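Local structure of lipid-transfer protein (Thermomonospora curvata, 6OK1) at residues 88-93 and 383-388; 94-97 and 101-104; 157-162 and 304-309. The protein is a lipid-transfer protein of the thiolase superfamily, of unassigned function, whose chain pairs an N-terminal and a C-terminal thiolase-type half. All blocks are in the same frame, centred on the assembly; numbering follows the deposited sequence.

Contacts 1 and 2 both use helix 86-98 and lie on the same side of the chain's centre, about 13 Å apart between centres; contact 3 lies on the opposite side from contact 2, with its centre about 36 Å from that of contact 2 and about 24 Å from that of contact 1. Along the chain, contact 1 closes a long loop from the N-terminal to the C-terminal thiolase half, within which contact 2 and then contact 3 follow in series. Contact 2 is local, turning the helix toward strand 104-112 of the mixed sheet, whereas contacts 1 and 3 join the two halves. Contacts 1 and 2 also touch the second subunit, so helix 86-98 links sheet, halves and subunit interface.

Contact 1 (88-93 and 383-388); sequences GTVQQA and SGLILG
The hydroxyl OG of S383 is held by two backbone groups, one in helix 86-98 and one just before it. It accepts a weak hydrogen bond from the N-H of G88, with G88 N 2.9 Å from S383 OG but bent to 132° at the hydrogen, and it passes its own proton on to the carbonyl of G84. The hydroxyl thus sits between a carbonyl ahead of the helix and an amide of its first turn. A chi1 of 52° sets OG between the backbone N and the carbonyl carbon of S383, aiming it at the helix. G88 has no side chain, and the backbones come close at this end: G88 CA and S383 CA are 5.4 Å apart.

Two residues further on in each segment the contact becomes apolar. V90 meets the forked end of L385, the two side chains crossing at about a right angle. The valine's CG1 branch, anti to the backbone N (chi1 175°), reaches both leucine methyls: V90 CG1 lies 3.9 Å from L385 CD2 and 4.0 Å from L385 CD1. V90 CB is about equally close to the pair, so the two leucine methyls lie against the CB-CG1 bond of the valine. L385 also packs on A245 of strand 240-248 and on I351 of helix 348-359. On the flank of the helix, Q91 NE2 bonds the carbonyl of A245, and Q92 NE2 reaches Q92 OE1 of the second subunit.

A buried helix of the N-terminal half lying against a strand of the C-terminal half, with helix 348-359 beside it, is consistent with the central helical layer of the five-layered alpha-beta-alpha-beta-alpha thiolase fold.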
loop_
_atom_site.group_PDB
_atom_site.type_symbol
_atom_site.label_atom_id
_atom_site.label_comp_id
_atom_site.label_asym_id
_atom_site.label_seq_id
_atom_site.Cartn_x
_atom_site.Cartn_y
_atom_site.Cartn_z
ATOM N N GLY A 88 -7.200 10.304 2.886
ATOM C CA GLY A 88 -7.362 8.947 3.373
ATOM C C GLY A 88 -6.378 8.559 4.458
ATOM O O GLY A 88 -6.729 7.792 5.362
ATOM N N THR A 89 -5.142 9.083 4.412
ATOM C CA THR A 89 -4.204 8.730 5.476
ATOM C C THR A 89 -4.705 9.256 6.807
ATOM O O THR A 89 -4.584 8.593 7.848
ATOM C CB THR A 89 -2.779 9.244 5.213
ATOM O OG1 THR A 89 -2.729 10.674 5.304
ATOM C CG2 THR A 89 -2.234 8.739 3.883
ATOM N N VAL A 90 -5.328 10.437 6.787
ATOM C CA VAL A 90 -5.892 10.990 8.004
ATOM C C VAL A 90 -7.156 10.236 8.424
ATOM O O VAL A 90 -7.387 10.046 9.621
ATOM C CB VAL A 90 -6.153 12.491 7.823
ATOM C CG1 VAL A 90 -6.858 13.062 9.068
ATOM C CG2 VAL A 90 -4.837 13.226 7.588
ATOM N N GLN A 91 -7.997 9.808 7.471
ATOM C CA GLN A 91 -9.107 8.922 7.824
ATOM C C GLN A 91 -8.603 7.681 8.544
ATOM O O GLN A 91 -9.155 7.284 9.580
ATOM C CB GLN A 91 -9.916 8.507 6.599
ATOM C CG GLN A 91 -11.181 7.774 7.014
ATOM C CD GLN A 91 -11.820 7.051 5.882
ATOM O OE1 GLN A 91 -11.155 6.287 5.180
ATOM N NE2 GLN A 91 -13.111 7.261 5.686
ATOM N N GLN A 92 -7.562 7.037 7.989
ATOM C CA GLN A 92 -6.956 5.874 8.634
ATOM C C GLN A 92 -6.610 6.160 10.083
ATOM O O GLN A 92 -6.977 5.398 10.985
ATOM C CB GLN A 92 -5.713 5.438 7.856
ATOM C CG GLN A 92 -5.996 4.680 6.576
ATOM C CD GLN A 92 -6.361 3.237 6.863
ATOM O OE1 GLN A 92 -5.713 2.583 7.686
ATOM N NE2 GLN A 92 -7.419 2.761 6.261
ATOM N N ALA A 93 -5.916 7.262 10.321
ATOM C CA ALA A 93 -5.488 7.600 11.664
ATOM C C ALA A 93 -6.684 7.845 12.572
ATOM O O ALA A 93 -6.710 7.384 13.717
ATOM C CB ALA A 93 -4.583 8.826 11.602
ATOM N N SER A 383 -10.260 11.135 -1.647
ATOM C CA SER A 383 -10.602 11.291 -0.235
ATOM C C SER A 383 -10.796 12.764 0.088
ATOM O O SER A 383 -10.474 13.648 -0.706
ATOM C CB SER A 383 -9.517 10.648 0.665
ATOM O OG SER A 383 -8.213 11.114 0.346
ATOM N N GLY A 384 -11.335 13.021 1.280
ATOM C CA GLY A 384 -11.569 14.380 1.732
ATOM C C GLY A 384 -11.651 14.420 3.237
ATOM O O GLY A 384 -11.819 13.387 3.899
ATOM N N LEU A 385 -11.568 15.639 3.766
ATOM C CA LEU A 385 -11.753 15.885 5.191
ATOM C C LEU A 385 -12.625 17.104 5.370
ATOM O O LEU A 385 -12.593 18.025 4.560
ATOM C CB LEU A 385 -10.450 16.181 5.925
ATOM C CG LEU A 385 -9.372 15.103 5.822
ATOM C CD1 LEU A 385 -8.062 15.685 6.237
ATOM C CD2 LEU A 385 -9.734 13.879 6.642
ATOM N N ILE A 386 -13.346 17.142 6.490
ATOM C CA ILE A 386 -13.764 18.419 7.064
ATOM C C ILE A 386 -13.067 18.524 8.411
ATOM O O ILE A 386 -13.248 17.663 9.283
ATOM C CB ILE A 386 -15.291 18.555 7.188
ATOM C CG1 ILE A 386 -15.936 18.594 5.793
ATOM C CG2 ILE A 386 -15.648 19.837 7.976
ATOM C CD1 ILE A 386 -17.475 18.507 5.784
ATOM N N LEU A 387 -12.221 19.542 8.547
ATOM C CA LEU A 387 -11.574 19.887 9.805
ATOM C C LEU A 387 -12.309 21.074 10.414
ATOM O O LEU A 387 -12.698 22.005 9.699
ATOM C CB LEU A 387 -10.099 20.240 9.598
ATOM C CG LEU A 387 -9.250 19.150 8.950
ATOM C CD1 LEU A 387 -7.826 19.621 8.875
ATOM C CD2 LEU A 387 -9.342 17.856 9.732
ATOM N N GLY A 388 -12.509 21.033 11.731
ATOM C CA GLY A 388 -13.301 22.052 12.390
ATOM C C GLY A 388 -12.767 22.457 13.748
ATOM O O GLY A 388 -12.063 21.710 14.432
#

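Contact 2 (94-97 and 101-104); sequences AMAV and IAEV
This is a local turn contact at the C-terminal end of helix 86-98, within the beta-alpha-beta crossover that leads from strand 75-79 through the helix to the parallel strand 104-112, with strand 50-54 lying between the two. The turn is fastened mainly by one atom, the carbonyl oxygen of A96. A102 N donates to A96 O over 3.2 Å in a nearly straight bond (166° at the hydrogen), coming in well above the carbonyl plane. I101 N is nearer, 2.9 Å from A96 O, but its bond is weak and bent; T99 OG1 bonds chiefly to M95 O and only weakly to A96 O. These bonds tie the last turn of the helix to the outgoing chain.

Beside them A96 CB packs against A102 CB at 4.1 Å, and F75 of strand 75-79 touches both alanines and I101. D49 takes the amides of E103 and V104 on its carboxylate, fixing the chain as it enters the strand; its neighbour V48 belongs to the sodium site, whose ion lies about 9 Å from the A102 side chain. In the conformer described, I101 also packs on Q91 of the second subunit.

The A102 carbonyl faces back to the helix, where V97 CA gives it a CA-H...O contact. One water donates to both V97 O, at 2.8 Å, and A102 O, at 2.7 Å.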
loop_
_atom_site.group_PDB
_atom_site.type_symbol
_atom_site.label_atom_id
_atom_site.label_comp_id
_atom_site.label_asym_id
_atom_site.label_seq_id
_atom_site.Cartn_x
_atom_site.Cartn_y
_atom_site.Cartn_z
ATOM N N ALA A 94 -7.674 8.579 12.073
ATOM C CA ALA A 94 -8.877 8.849 12.864
ATOM C C ALA A 94 -9.613 7.567 13.221
ATOM O O ALA A 94 -10.135 7.431 14.330
ATOM C CB ALA A 94 -9.804 9.790 12.094
ATOM N N MET A 95 -9.696 6.634 12.278
ATOM C CA MET A 95 -10.325 5.341 12.520
ATOM C C MET A 95 -9.578 4.552 13.587
ATOM O O MET A 95 -10.191 3.913 14.453
ATOM C CB MET A 95 -10.359 4.579 11.195
ATOM C CG MET A 95 -11.077 3.262 11.168
ATOM S SD MET A 95 -10.871 2.399 9.584
ATOM C CE MET A 95 -10.527 3.753 8.458
ATOM N N ALA A 96 -8.245 4.555 13.520
ATOM C CA ALA A 96 -7.460 3.818 14.510
ATOM C C ALA A 96 -7.629 4.427 15.895
ATOM O O ALA A 96 -7.657 3.704 16.908
ATOM C CB ALA A 96 -5.980 3.809 14.114
ATOM N N VAL A 97 -7.732 5.755 15.961
ATOM C CA VAL A 97 -7.944 6.422 17.244
ATOM C C VAL A 97 -9.343 6.113 17.773
ATOM O O VAL A 97 -9.520 5.749 18.946
ATOM C CB VAL A 97 -7.707 7.933 17.100
ATOM C CG1 VAL A 97 -8.221 8.715 18.335
ATOM C CG2 VAL A 97 -6.226 8.216 16.892
ATOM N N ILE A 101 -7.376 1.329 18.615
ATOM C CA ILE A 101 -6.217 0.575 18.153
ATOM C C ILE A 101 -4.932 1.352 18.426
ATOM O O ILE A 101 -3.896 0.778 18.793
ATOM C CB ILE A 101 -6.382 0.248 16.657
ATOM C CG1 ILE A 101 -7.461 -0.827 16.468
ATOM C CG2 ILE A 101 -5.056 -0.185 16.038
ATOM C CD1 ILE A 101 -7.145 -2.188 17.178
ATOM N N ALA A 102 -4.976 2.663 18.234
ATOM C CA ALA A 102 -3.807 3.508 18.414
ATOM C C ALA A 102 -4.204 4.787 19.129
ATOM O O ALA A 102 -5.341 5.250 19.021
ATOM C CB ALA A 102 -3.148 3.878 17.078
ATOM N N GLU A 103 -3.246 5.362 19.848
ATOM C CA GLU A 103 -3.454 6.640 20.524
ATOM C C GLU A 103 -2.817 7.818 19.798
ATOM O O GLU A 103 -3.352 8.929 19.852
ATOM C CB GLU A 103 -2.907 6.551 21.954
ATOM C CG GLU A 103 -3.782 5.645 22.837
ATOM C CD GLU A 103 -3.268 5.534 24.243
ATOM O OE1 GLU A 103 -2.069 5.234 24.403
ATOM O OE2 GLU A 103 -4.060 5.760 25.180
ATOM N N VAL A 104 -1.704 7.611 19.102
ATOM C CA VAL A 104 -0.951 8.705 18.486
ATOM C C VAL A 104 -0.455 8.228 17.130
ATOM O O VAL A 104 0.445 7.383 17.063
ATOM C CB VAL A 104 0.233 9.158 19.348
ATOM C CG1 VAL A 104 0.944 10.306 18.700
ATOM C CG2 VAL A 104 -0.246 9.560 20.757
HETATM O O HOH W 1 -7.420 5.553 20.755
#

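Contact 3 (157-162 and 304-309); sequences RRYMHE and QLEELG
Y159 and E306 make a single buried bridge between helix 148-163 and helix 301-307 of this thiolase fold. The first helix lies in the long connection between strands 104-112 and 219-228, which holds several helices and is consistent with the loop domain of thiolases; the second belongs to the C-terminal half. The backbones stay well apart, with 12.1 Å between Y159 CA and E306 CA, and the two side chains span the gap from opposite directions.

The tight part is their meeting point. Y159 OH donates to E306 OE2 over only 2.6 Å, reaching the syn side of the carboxylate from 34° out of its plane. Ring and carboxylate are turned 30° from each other. Y159 CG is anti to the backbone N (chi1 -178°), and E306 is extended beyond CG, which brings the two polar ends together. E306 OE2 also receives A316 N, and OE1 receives G314 N, so both oxygens are held where helix 316-321 begins; that helix start would probably stabilise the negative charge. L302, P303 and A316 pack on the tyrosine, and Y163 meets its ring edge-to-face.

The outer side of helix 148-163 is more open to solvent, with H161 exposed and R157, R158 and E162 partly so, though all four also touch a chain of another protein. E162 OE1 bonds T265 OG1. R158 NE lies 2.8 Å from E162 OE2 in a salt bridge, less certain because E162 has two modelled conformers. Over the centre of the R158 guanidinium, H161 CD2 sits 3.8 Å above its plane.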
loop_
_atom_site.group_PDB
_atom_site.type_symbol
_atom_site.label_atom_id
_atom_site.label_comp_id
_atom_site.label_asym_id
_atom_site.label_seq_id
_atom_site.Cartn_x
_atom_site.Cartn_y
_atom_site.Cartn_z
ATOM N N ARG A 157 -11.300 19.134 -21.765
ATOM C CA ARG A 157 -11.844 19.490 -23.074
ATOM C C ARG A 157 -13.327 19.193 -23.140
ATOM O O ARG A 157 -14.091 19.949 -23.744
ATOM C CB ARG A 157 -11.122 18.736 -24.191
ATOM C CG ARG A 157 -11.616 19.077 -25.607
ATOM C CD ARG A 157 -11.288 20.545 -25.994
ATOM N NE ARG A 157 -11.862 20.953 -27.283
ATOM C CZ ARG A 157 -13.125 21.338 -27.482
ATOM N NH1 ARG A 157 -14.006 21.373 -26.478
ATOM N NH2 ARG A 157 -13.521 21.688 -28.710
ATOM N N ARG A 158 -13.752 18.075 -22.548
ATOM C CA ARG A 158 -15.171 17.734 -22.555
ATOM C C ARG A 158 -15.968 18.653 -21.634
ATOM O O ARG A 158 -17.116 19.014 -21.936
ATOM C CB ARG A 158 -15.352 16.269 -22.157
ATOM C CG ARG A 158 -16.820 15.792 -22.251
ATOM C CD ARG A 158 -17.259 15.561 -23.692
ATOM N NE ARG A 158 -18.720 15.393 -23.747
ATOM C CZ ARG A 158 -19.389 15.005 -24.824
ATOM N NH1 ARG A 158 -18.745 14.702 -25.946
ATOM N NH2 ARG A 158 -20.719 14.904 -24.775
ATOM N N TYR A 159 -15.377 19.058 -20.513
ATOM C CA TYR A 159 -16.052 19.998 -19.616
ATOM C C TYR A 159 -16.274 21.344 -20.313
ATOM O O TYR A 159 -17.345 21.965 -20.178
ATOM C CB TYR A 159 -15.226 20.153 -18.339
ATOM C CG TYR A 159 -15.842 21.070 -17.301
ATOM C CD1 TYR A 159 -15.644 22.433 -17.366
ATOM C CD2 TYR A 159 -16.596 20.570 -16.258
ATOM C CE1 TYR A 159 -16.209 23.282 -16.439
ATOM C CE2 TYR A 159 -17.172 21.416 -15.319
ATOM C CZ TYR A 159 -16.974 22.777 -15.422
ATOM O OH TYR A 159 -17.512 23.667 -14.503
ATOM N N MET A 160 -15.286 21.791 -21.089
ATOM C CA MET A 160 -15.450 23.010 -21.889
ATOM C C MET A 160 -16.584 22.860 -22.883
ATOM O O MET A 160 -17.384 23.782 -23.080
ATOM C CB MET A 160 -14.170 23.312 -22.650
ATOM C CG MET A 160 -12.997 23.712 -21.784
ATOM S SD MET A 160 -11.427 23.727 -22.676
ATOM C CE MET A 160 -11.646 25.095 -23.809
ATOM N N HIS A 161 -16.631 21.718 -23.559
ATOM C CA HIS A 161 -17.691 21.456 -24.532
ATOM C C HIS A 161 -19.070 21.519 -23.890
ATOM O O HIS A 161 -19.997 22.147 -24.416
ATOM C CB HIS A 161 -17.464 20.075 -25.153
ATOM C CG HIS A 161 -18.597 19.600 -25.997
ATOM N ND1 HIS A 161 -18.777 20.019 -27.296
ATOM C CD2 HIS A 161 -19.599 18.731 -25.735
ATOM C CE1 HIS A 161 -19.859 19.444 -27.792
ATOM N NE2 HIS A 161 -20.377 18.657 -26.867
ATOM N N GLU A 162 -19.240 20.841 -22.761
ATOM C CA GLU A 162 -20.577 20.734 -22.198
ATOM C C GLU A 162 -21.032 22.022 -21.535
ATOM O O GLU A 162 -22.230 22.331 -21.568
ATOM C CB GLU A 162 -20.634 19.575 -21.207
ATOM C CG GLU A 162 -20.345 18.267 -21.901
ATOM C CD GLU A 162 -20.467 17.057 -21.006
ATOM O OE1 GLU A 162 -20.692 17.210 -19.787
ATOM O OE2 GLU A 162 -20.338 15.945 -21.544
ATOM N N GLN A 304 -14.899 19.959 -8.974
ATOM C CA GLN A 304 -14.869 19.739 -7.535
ATOM C C GLN A 304 -15.873 20.642 -6.833
ATOM O O GLN A 304 -16.619 20.195 -5.956
ATOM C CB GLN A 304 -13.479 19.993 -6.977
ATOM C CG GLN A 304 -12.499 18.874 -7.209
ATOM C CD GLN A 304 -11.222 19.171 -6.494
ATOM O OE1 GLN A 304 -11.132 19.038 -5.268
ATOM N NE2 GLN A 304 -10.247 19.655 -7.238
ATOM N N LEU A 305 -15.907 21.920 -7.208
ATOM C CA LEU A 305 -16.858 22.836 -6.574
ATOM C C LEU A 305 -18.291 22.365 -6.773
ATOM O O LEU A 305 -19.142 22.479 -5.872
ATOM C CB LEU A 305 -16.662 24.249 -7.134
ATOM C CG LEU A 305 -15.359 24.946 -6.719
ATOM C CD1 LEU A 305 -15.030 26.092 -7.673
ATOM C CD2 LEU A 305 -15.459 25.441 -5.256
ATOM N N GLU A 306 -18.572 21.826 -7.947
ATOM C CA GLU A 306 -19.911 21.350 -8.259
ATOM C C GLU A 306 -20.237 20.059 -7.519
ATOM O O GLU A 306 -21.338 19.915 -6.962
ATOM C CB GLU A 306 -20.026 21.196 -9.767
ATOM C CG GLU A 306 -19.762 22.522 -10.462
ATOM C CD GLU A 306 -19.609 22.408 -11.962
ATOM O OE1 GLU A 306 -19.900 21.326 -12.499
ATOM O OE2 GLU A 306 -19.249 23.409 -12.612
ATOM N N GLU A 307 -19.293 19.120 -7.481
ATOM C CA GLU A 307 -19.512 17.869 -6.768
ATOM C C GLU A 307 -19.764 18.101 -5.290
ATOM O O GLU A 307 -20.517 17.337 -4.668
ATOM C CB GLU A 307 -18.305 16.947 -6.937
ATOM C CG GLU A 307 -18.150 16.374 -8.356
ATOM C CD GLU A 307 -19.238 15.394 -8.752
ATOM O OE1 GLU A 307 -20.030 14.953 -7.879
ATOM O OE2 GLU A 307 -19.333 15.073 -9.957
ATOM N N LEU A 308 -19.110 19.093 -4.709
ATOM C CA LEU A 308 -19.203 19.362 -3.278
ATOM C C LEU A 308 -20.349 20.307 -2.926
ATOM O O LEU A 308 -20.516 20.646 -1.750
ATOM C CB LEU A 308 -17.870 19.928 -2.774
ATOM C CG LEU A 308 -16.671 18.975 -2.963
ATOM C CD1 LEU A 308 -15.362 19.717 -2.704
ATOM C CD2 LEU A 308 -16.778 17.762 -2.077
ATOM N N GLY A 309 -21.141 20.726 -3.911
ATOM C CA GLY A 309 -22.356 21.465 -3.649
ATOM C C GLY A 309 -22.203 22.963 -3.459
ATOM O O GLY A 309 -23.144 23.608 -2.964
#